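Local atomic coordinates of RsbT co-antagonist protein RsbRA (Bacillus subtilis, PDB entry 2BNL), a protein that stimulates RsbT kinase activity toward RsbS in vitro and, as a stressosome component with a nonheme-globin N-terminal domain, promotes sigma-B activity under salt and heat stress. Residues D24-L29 with E43-E48; Y35-Q40 with V75-S80; L54-V57 with A62-S65. All coordinates share one frame; numbering follows the deposited sequence.

Contact 1: residues D24-L29 with E43-E48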
loop_
_atom_site.group_PDB
_atom_site.type_symbol
_atom_site.label_atom_id
_atom_site.label_comp_id
_atom_site.label_asym_id
_atom_site.label_seq_id
_atom_site.Cartn_x
_atom_site.Cartn_y
_atom_site.Cartn_z
ATOM N N ASP A 24 -12.158 -2.687 15.343
ATOM C CA ASP A 24 -12.161 -1.337 15.903
ATOM C C ASP A 24 -11.556 -0.322 15.004
ATOM O O ASP A 24 -12.020 0.812 14.942
ATOM C CB ASP A 24 -11.464 -1.289 17.284
ATOM C CG ASP A 24 -12.238 -2.043 18.361
ATOM O OD1 ASP A 24 -13.446 -2.426 18.181
ATOM O OD2 ASP A 24 -11.596 -2.341 19.380
ATOM N N THR A 25 -10.507 -0.688 14.276
ATOM C CA THR A 25 -9.897 0.229 13.281
ATOM C C THR A 25 -10.894 0.554 12.190
ATOM O O THR A 25 -11.056 1.702 11.876
ATOM C CB THR A 25 -8.640 -0.457 12.704
ATOM O OG1 THR A 25 -7.731 -0.711 13.761
ATOM C CG2 THR A 25 -7.988 0.344 11.604
ATOM N N LEU A 26 -11.614 -0.458 11.651
ATOM C CA LEU A 26 -12.624 -0.237 10.621
ATOM C C LEU A 26 -13.708 0.677 11.098
ATOM O O LEU A 26 -14.106 1.599 10.414
ATOM C CB LEU A 26 -13.239 -1.551 10.133
ATOM C CG LEU A 26 -12.295 -2.447 9.336
ATOM C CD1 LEU A 26 -12.854 -3.769 9.148
ATOM C CD2 LEU A 26 -11.935 -1.861 7.920
ATOM N N LYS A 27 -14.154 0.434 12.305
ATOM C CA LYS A 27 -15.202 1.223 12.861
ATOM C C LYS A 27 -14.780 2.671 13.012
ATOM O O LYS A 27 -15.517 3.592 12.667
ATOM C CB LYS A 27 -15.614 0.607 14.177
ATOM C CG LYS A 27 -16.414 -0.685 14.018
ATOM C CD LYS A 27 -16.648 -1.363 15.412
ATOM C CE LYS A 27 -17.321 -0.448 16.326
ATOM N NZ LYS A 27 -17.926 -1.120 17.534
ATOM N N GLU A 28 -13.569 2.875 13.527
ATOM C CA GLU A 28 -13.005 4.239 13.703
ATOM C C GLU A 28 -12.948 4.946 12.381
ATOM O O GLU A 28 -13.332 6.089 12.246
ATOM C CB GLU A 28 -11.594 4.119 14.323
ATOM C CG GLU A 28 -10.873 5.378 14.572
ATOM C CD GLU A 28 -9.397 5.147 15.034
ATOM O OE1 GLU A 28 -9.044 4.065 15.627
ATOM O OE2 GLU A 28 -8.582 6.017 14.701
ATOM N N LEU A 29 -12.477 4.244 11.376
ATOM C CA LEU A 29 -12.389 4.843 10.077
ATOM C C LEU A 29 -13.736 5.130 9.453
ATOM O O LEU A 29 -13.886 6.178 8.739
ATOM C CB LEU A 29 -11.527 3.987 9.134
ATOM C CG LEU A 29 -10.058 3.891 9.460
ATOM C CD1 LEU A 29 -9.414 2.768 8.607
ATOM C CD2 LEU A 29 -9.401 5.199 9.233
ATOM N N GLU A 43 -16.621 -6.735 11.542
ATOM C CA GLU A 43 -16.042 -7.956 12.080
ATOM C C GLU A 43 -15.800 -9.047 11.000
ATOM O O GLU A 43 -14.787 -9.681 10.971
ATOM C CB GLU A 43 -16.877 -8.478 13.258
ATOM C CG GLU A 43 -16.328 -9.740 13.865
ATOM C CD GLU A 43 -17.238 -10.376 14.927
ATOM O OE1 GLU A 43 -17.726 -9.603 15.767
ATOM O OE2 GLU A 43 -17.533 -11.622 14.842
ATOM N N ASN A 44 -16.758 -9.210 10.135
ATOM C CA ASN A 44 -16.699 -10.195 9.088
ATOM C C ASN A 44 -15.591 -9.881 8.081
ATOM O O ASN A 44 -14.955 -10.760 7.555
ATOM C CB ASN A 44 -18.041 -10.333 8.386
ATOM C CG ASN A 44 -19.056 -11.098 9.165
ATOM O OD1 ASN A 44 -18.856 -11.517 10.294
ATOM N ND2 ASN A 44 -20.218 -11.194 8.588
ATOM N N ILE A 45 -15.411 -8.614 7.791
ATOM C CA ILE A 45 -14.231 -8.183 7.021
ATOM C C ILE A 45 -12.887 -8.501 7.673
ATOM O O ILE A 45 -12.006 -9.049 7.001
ATOM C CB ILE A 45 -14.265 -6.650 6.709
ATOM C CG1 ILE A 45 -15.411 -6.339 5.761
ATOM C CG2 ILE A 45 -12.917 -6.211 6.164
ATOM C CD1 ILE A 45 -15.800 -4.927 5.766
ATOM N N SER A 46 -12.750 -8.208 8.969
ATOM C CA SER A 46 -11.540 -8.535 9.700
ATOM C C SER A 46 -11.306 -10.013 9.719
ATOM O O SER A 46 -10.166 -10.419 9.618
ATOM C CB SER A 46 -11.607 -7.981 11.098
ATOM O OG SER A 46 -11.983 -6.619 10.920
ATOM N N LYS A 47 -12.366 -10.794 9.915
ATOM C CA LYS A 47 -12.240 -12.242 9.952
ATOM C C LYS A 47 -11.839 -12.808 8.574
ATOM O O LYS A 47 -11.011 -13.716 8.534
ATOM C CB LYS A 47 -13.525 -12.914 10.555
ATOM C CG LYS A 47 -13.529 -14.443 10.425
ATOM C CD LYS A 47 -12.408 -15.106 11.155
ATOM C CE LYS A 47 -12.602 -16.736 11.259
ATOM N NZ LYS A 47 -11.282 -17.398 11.306
ATOM N N GLU A 48 -12.428 -12.314 7.522
ATOM C CA GLU A 48 -12.114 -12.758 6.126
ATOM C C GLU A 48 -10.666 -12.404 5.868
ATOM O O GLU A 48 -9.934 -13.131 5.224
ATOM C CB GLU A 48 -12.890 -11.992 5.076
ATOM C CG GLU A 48 -14.114 -12.630 4.418
ATOM C CD GLU A 48 -14.729 -11.756 3.274
ATOM O OE1 GLU A 48 -14.625 -12.222 2.088
ATOM O OE2 GLU A 48 -15.333 -10.630 3.563
#
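L26 sets its CG anti to its own carbonyl carbon (chi1 -69°) and continues extended through chi2 (168°), and these two torsions carry one methyl, CD1, across to helix 39-54, where it meets both I45 and S46. All approaches between side chains within 4.2 Å run through L26 CD1. It reaches the branch methyl of I45, with L26 CD1 to I45 CG2 at 3.9 Å. That methyl stands anti to the backbone N of I45, and the two side chains meet at a slant. The same L26 CD1 lies 3.5 Å from S46 OG, an apolar approach to a hydroxyl that is already engaged. S46 OG bonds to the carbonyl of Y42 one turn earlier in its own helix and has a weak further bond to T23 OG1, so the buried oxygen has polar partners of its own. No hydrogen bond joins the two segments. The backbones stay well apart, with L26 CA and S46 CA 8.4 Å from each other, and the two segments together bury a modest 108 Å². All three touching residues are buried. F91 of helix 81-100 brings a third helix against L26, and Y42, on helix 39-54 itself, touches it as well. Such interior packing between helices 15-30 and 39-54 belongs to the all-helical globin fold of this N-terminal stressosome domain.

Contact 2: residues Y35-Q40 with V75-S80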
loop_
_atom_site.group_PDB
_atom_site.type_symbol
_atom_site.label_atom_id
_atom_site.label_comp_id
_atom_site.label_asym_id
_atom_site.label_seq_id
_atom_site.Cartn_x
_atom_site.Cartn_y
_atom_site.Cartn_z
ATOM N N TYR A 35 -21.619 7.066 5.805
ATOM C CA TYR A 35 -22.474 6.160 6.524
ATOM C C TYR A 35 -21.543 5.113 7.184
ATOM O O TYR A 35 -20.387 4.894 6.721
ATOM C CB TYR A 35 -23.526 5.531 5.599
ATOM C CG TYR A 35 -22.999 4.705 4.426
ATOM C CD1 TYR A 35 -22.559 3.445 4.606
ATOM C CD2 TYR A 35 -22.925 5.229 3.139
ATOM C CE1 TYR A 35 -22.086 2.677 3.566
ATOM C CE2 TYR A 35 -22.432 4.419 2.043
ATOM C CZ TYR A 35 -21.999 3.185 2.274
ATOM O OH TYR A 35 -21.538 2.360 1.233
ATOM N N GLN A 36 -22.072 4.524 8.258
ATOM C CA GLN A 36 -21.425 3.394 8.903
ATOM C C GLN A 36 -22.252 2.133 8.673
ATOM O O GLN A 36 -23.498 2.133 8.745
ATOM C CB GLN A 36 -21.163 3.666 10.383
ATOM C CG GLN A 36 -20.217 4.903 10.651
ATOM C CD GLN A 36 -20.917 6.232 10.347
ATOM O OE1 GLN A 36 -22.031 6.428 10.802
ATOM N NE2 GLN A 36 -20.290 7.107 9.552
ATOM N N LEU A 37 -21.554 1.056 8.328
ATOM C CA LEU A 37 -22.164 -0.242 8.327
ATOM C C LEU A 37 -22.241 -0.780 9.796
ATOM O O LEU A 37 -21.862 -0.082 10.749
ATOM C CB LEU A 37 -21.469 -1.182 7.366
ATOM C CG LEU A 37 -21.451 -0.561 5.964
ATOM C CD1 LEU A 37 -20.549 -1.310 5.014
ATOM C CD2 LEU A 37 -22.888 -0.374 5.398
ATOM N N THR A 38 -22.594 -2.067 9.942
ATOM C CA THR A 38 -22.793 -2.623 11.233
ATOM C C THR A 38 -21.469 -3.145 11.808
ATOM O O THR A 38 -20.568 -3.538 11.043
ATOM C CB THR A 38 -23.840 -3.719 11.215
ATOM O OG1 THR A 38 -23.368 -4.802 10.438
ATOM C CG2 THR A 38 -25.107 -3.137 10.611
ATOM N N ASP A 39 -21.465 -3.321 13.149
ATOM C CA ASP A 39 -20.340 -4.033 13.768
ATOM C C ASP A 39 -20.021 -5.377 13.144
ATOM O O ASP A 39 -18.829 -5.670 12.948
ATOM C CB ASP A 39 -20.535 -4.168 15.239
ATOM C CG ASP A 39 -20.433 -2.777 15.966
ATOM O OD1 ASP A 39 -20.180 -1.718 15.303
ATOM O OD2 ASP A 39 -20.670 -2.739 17.198
ATOM N N GLN A 40 -21.067 -6.223 12.930
ATOM C CA GLN A 40 -20.887 -7.496 12.300
ATOM C C GLN A 40 -20.284 -7.428 10.892
ATOM O O GLN A 40 -19.531 -8.291 10.564
ATOM C CB GLN A 40 -22.177 -8.304 12.283
ATOM C CG GLN A 40 -21.919 -9.728 11.936
ATOM C CD GLN A 40 -21.208 -10.465 13.085
ATOM O OE1 GLN A 40 -21.724 -10.482 14.161
ATOM N NE2 GLN A 40 -20.015 -11.071 12.828
ATOM N N VAL A 75 -16.041 -3.573 -2.639
ATOM C CA VAL A 75 -16.694 -2.833 -3.702
ATOM C C VAL A 75 -18.184 -2.805 -3.494
ATOM O O VAL A 75 -18.758 -1.689 -3.499
ATOM C CB VAL A 75 -16.358 -3.422 -5.080
ATOM C CG1 VAL A 75 -17.216 -2.681 -6.228
ATOM C CG2 VAL A 75 -14.861 -3.293 -5.324
ATOM N N GLN A 76 -18.808 -3.962 -3.295
ATOM C CA GLN A 76 -20.280 -4.031 -3.354
ATOM C C GLN A 76 -20.946 -3.307 -2.194
ATOM O O GLN A 76 -22.041 -2.799 -2.368
ATOM C CB GLN A 76 -20.782 -5.437 -3.486
ATOM C CG GLN A 76 -20.270 -5.946 -4.850
ATOM C CD GLN A 76 -20.788 -7.289 -5.243
ATOM O OE1 GLN A 76 -20.823 -7.633 -6.461
ATOM N NE2 GLN A 76 -21.162 -8.064 -4.273
ATOM N N ILE A 77 -20.255 -3.294 -1.040
ATOM C CA ILE A 77 -20.763 -2.656 0.162
ATOM C C ILE A 77 -20.425 -1.212 0.163
ATOM O O ILE A 77 -20.836 -0.582 1.081
ATOM C CB ILE A 77 -20.413 -3.417 1.498
ATOM C CG1 ILE A 77 -18.903 -3.262 1.827
ATOM C CG2 ILE A 77 -20.981 -4.903 1.427
ATOM C CD1 ILE A 77 -18.385 -3.855 3.154
ATOM N N GLY A 78 -19.676 -0.681 -0.829
ATOM C CA GLY A 78 -19.452 0.778 -0.881
ATOM C C GLY A 78 -18.171 1.277 -0.186
ATOM O O GLY A 78 -18.008 2.474 0.037
ATOM N N LEU A 79 -17.255 0.387 0.175
ATOM C CA LEU A 79 -15.907 0.846 0.663
ATOM C C LEU A 79 -15.129 1.327 -0.568
ATOM O O LEU A 79 -15.059 0.646 -1.553
ATOM C CB LEU A 79 -15.138 -0.221 1.389
ATOM C CG LEU A 79 -15.891 -0.926 2.522
ATOM C CD1 LEU A 79 -14.806 -1.887 3.095
ATOM C CD2 LEU A 79 -16.452 0.090 3.539
ATOM N N SER A 80 -14.615 2.545 -0.532
ATOM C CA SER A 80 -13.689 3.010 -1.590
ATOM C C SER A 80 -12.352 2.383 -1.471
ATOM O O SER A 80 -12.002 1.789 -0.451
ATOM C CB SER A 80 -13.500 4.525 -1.478
ATOM O OG SER A 80 -12.929 4.911 -0.256
#
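The Y35 ring meets I77 at its edge: the carbonyl oxygen of I77 lies near the ring plane, beyond the phenol oxygen. A hydrogen bond follows, donated by Y35 OH to I77 O at 3.0 Å. The hydroxyl comes in at 129° to the I77 C=O bond, tilted 21° from the carbonyl plane. The ring gets there although the bond from CA to CB is not aimed at the opposite segment; chi1 of 60° places CG between backbone N and carbonyl carbon, and the length of the phenol does the rest. Next to the bond, Y35 OH passes 3.4 Å from G78 CA, close against a residue that has no side chain. G78 follows helix 64-76, leaving helical angles in a Schellman motif, with positive phi and two bonds back into the last turn, one of them G78 N to V75 O at 3.0 Å. The tyrosine thus bonds to the turn that closes helix 64-76 from the loop that leads into helix 39-54, whose N-cap is T38, its OG1 bonded to V41 N. A second, apolar point lies alongside: L37 CD1 meets I77 CD1 at 3.8 Å. The same L37 CD1 is 4.0 Å from I77 O, so the leucine methyl also approaches the carbonyl that takes the tyrosine bond. I77 packs further on V41 of helix 39-54, while S80 touches N129 of the second subunit.

Contact 3: residues L54-V57 with A62-S65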
loop_
_atom_site.group_PDB
_atom_site.type_symbol
_atom_site.label_atom_id
_atom_site.label_comp_id
_atom_site.label_asym_id
_atom_site.label_seq_id
_atom_site.Cartn_x
_atom_site.Cartn_y
_atom_site.Cartn_z
ATOM N N LEU A 54 -3.776 -16.288 7.181
ATOM C CA LEU A 54 -3.434 -17.637 7.687
ATOM C C LEU A 54 -3.134 -18.662 6.524
ATOM O O LEU A 54 -2.518 -19.663 6.755
ATOM C CB LEU A 54 -4.536 -18.101 8.665
ATOM C CG LEU A 54 -4.459 -17.337 10.004
ATOM C CD1 LEU A 54 -5.610 -17.785 10.864
ATOM C CD2 LEU A 54 -3.086 -17.515 10.787
ATOM N N LEU A 55 -3.616 -18.371 5.314
ATOM C CA LEU A 55 -3.344 -19.124 4.089
ATOM C C LEU A 55 -2.107 -18.657 3.375
ATOM O O LEU A 55 -1.712 -19.273 2.451
ATOM C CB LEU A 55 -4.541 -18.971 3.132
ATOM C CG LEU A 55 -5.845 -19.617 3.574
ATOM C CD1 LEU A 55 -7.013 -19.089 2.682
ATOM C CD2 LEU A 55 -5.722 -21.154 3.485
ATOM N N SER A 56 -1.528 -17.546 3.796
ATOM C CA SER A 56 -0.469 -16.788 3.031
ATOM C C SER A 56 0.969 -16.856 3.526
ATOM O O SER A 56 1.784 -15.911 3.325
ATOM C CB SER A 56 -0.928 -15.340 2.859
ATOM O OG SER A 56 -2.145 -15.281 2.170
ATOM N N VAL A 57 1.324 -17.937 4.230
ATOM C CA VAL A 57 2.674 -17.974 4.832
ATOM C C VAL A 57 3.812 -17.939 3.742
ATOM O O VAL A 57 4.833 -17.371 3.983
ATOM C CB VAL A 57 2.876 -19.189 5.809
ATOM C CG1 VAL A 57 3.075 -20.471 5.091
ATOM C CG2 VAL A 57 3.999 -18.951 6.750
ATOM N N ALA A 62 -2.104 -18.828 -2.503
ATOM C CA ALA A 62 -3.046 -19.841 -1.980
ATOM C C ALA A 62 -4.441 -19.233 -1.662
ATOM O O ALA A 62 -5.490 -19.883 -1.802
ATOM C CB ALA A 62 -2.453 -20.527 -0.741
ATOM N N ALA A 63 -4.429 -17.976 -1.298
ATOM C CA ALA A 63 -5.654 -17.240 -0.905
ATOM C C ALA A 63 -6.314 -16.486 -2.071
ATOM O O ALA A 63 -7.145 -15.660 -1.849
ATOM C CB ALA A 63 -5.354 -16.296 0.206
ATOM N N GLU A 64 -6.006 -16.865 -3.304
ATOM C CA GLU A 64 -6.600 -16.266 -4.532
ATOM C C GLU A 64 -8.106 -16.020 -4.468
ATOM O O GLU A 64 -8.566 -14.927 -4.744
ATOM C CB GLU A 64 -6.297 -17.183 -5.761
ATOM C CG GLU A 64 -6.887 -16.642 -7.015
ATOM C CD GLU A 64 -6.513 -17.497 -8.247
ATOM O OE1 GLU A 64 -5.372 -18.046 -8.309
ATOM O OE2 GLU A 64 -7.362 -17.619 -9.145
ATOM N N SER A 65 -8.843 -17.073 -4.224
ATOM C CA SER A 65 -10.263 -17.039 -4.191
ATOM C C SER A 65 -10.810 -16.175 -2.983
ATOM O O SER A 65 -11.731 -15.343 -3.161
ATOM C CB SER A 65 -10.842 -18.468 -4.321
ATOM O OG SER A 65 -11.155 -18.992 -3.034
HETATM O O HOH W 1 -2.017 -16.941 -0.065
#
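L55 and S56 meet A62 and A63 in a contact within one short interhelical connection, between the end of helix 39-54 and the start of helix 64-76, made by small apolar surfaces and a shared water rather than by direct hydrogen bonds. The nearest pair of CA atoms, L55 CA and A63 CA, is 5.8 Å apart, which shows how nearly the chain returns on itself after the four intervening residues. The methyl of A63 is the central apolar element. It faces the base of the leucine, with A63 CB to L55 CB at 4.0 Å, and also comes 3.9 Å from S56 OG. L55 CG stands anti to its carbonyl carbon (chi1 -67°), and from there CD1 also comes close to the same methyl. A62 contributes through its own methyl, A62 CB lying 3.5 Å from the carbonyl oxygen L55 O.

Water 1 completes the bridge. It accepts from the backbone A63 N at 2.9 Å and donates to S56 OG at 2.8 Å, with only a weak donation to L55 O. S56 OG is turned anti to its carbonyl carbon (chi1 -59°) and is bonded to I52 O in the last turn of helix 39-54, so the hydroxyl joins that helix end to the water. A63 is the N-cap residue of helix 64-76; its methyl side chain offers no polar cap, while its amide is satisfied by the water. S56 and A63 are buried, whereas L55 and A62 are exposed.

Residues 54-57 also meet helix 5-13: Y8 OH bonds L54 O, and L54 packs on I11 and A12. The connection thus lies where helices 39-54 and 64-76 succeed one another, against the N-terminal helix.

From the N terminus, residues 24-29 on helix 15-30 come first and pair with 43-48 on helix 39-54, so contact 1 closes a loop of 13 intervening residues. Before that loop closes, 35-40 opens contact 2, which ends only at 75-80; contacts 1 and 2 therefore cross. They also touch, I45 CD1 lying 3.8 Å from I77 CD1. Contact 3, 54-57 with 62-65, follows contact 1 in series and is nested inside the long loop of contact 2, their centres about 24 Å apart. Together they tie helix 15-30 to helix 39-54, the loop before helix 39-54 to the C-terminal end of helix 64-76, and the chain after helix 39-54 to the start of helix 64-76.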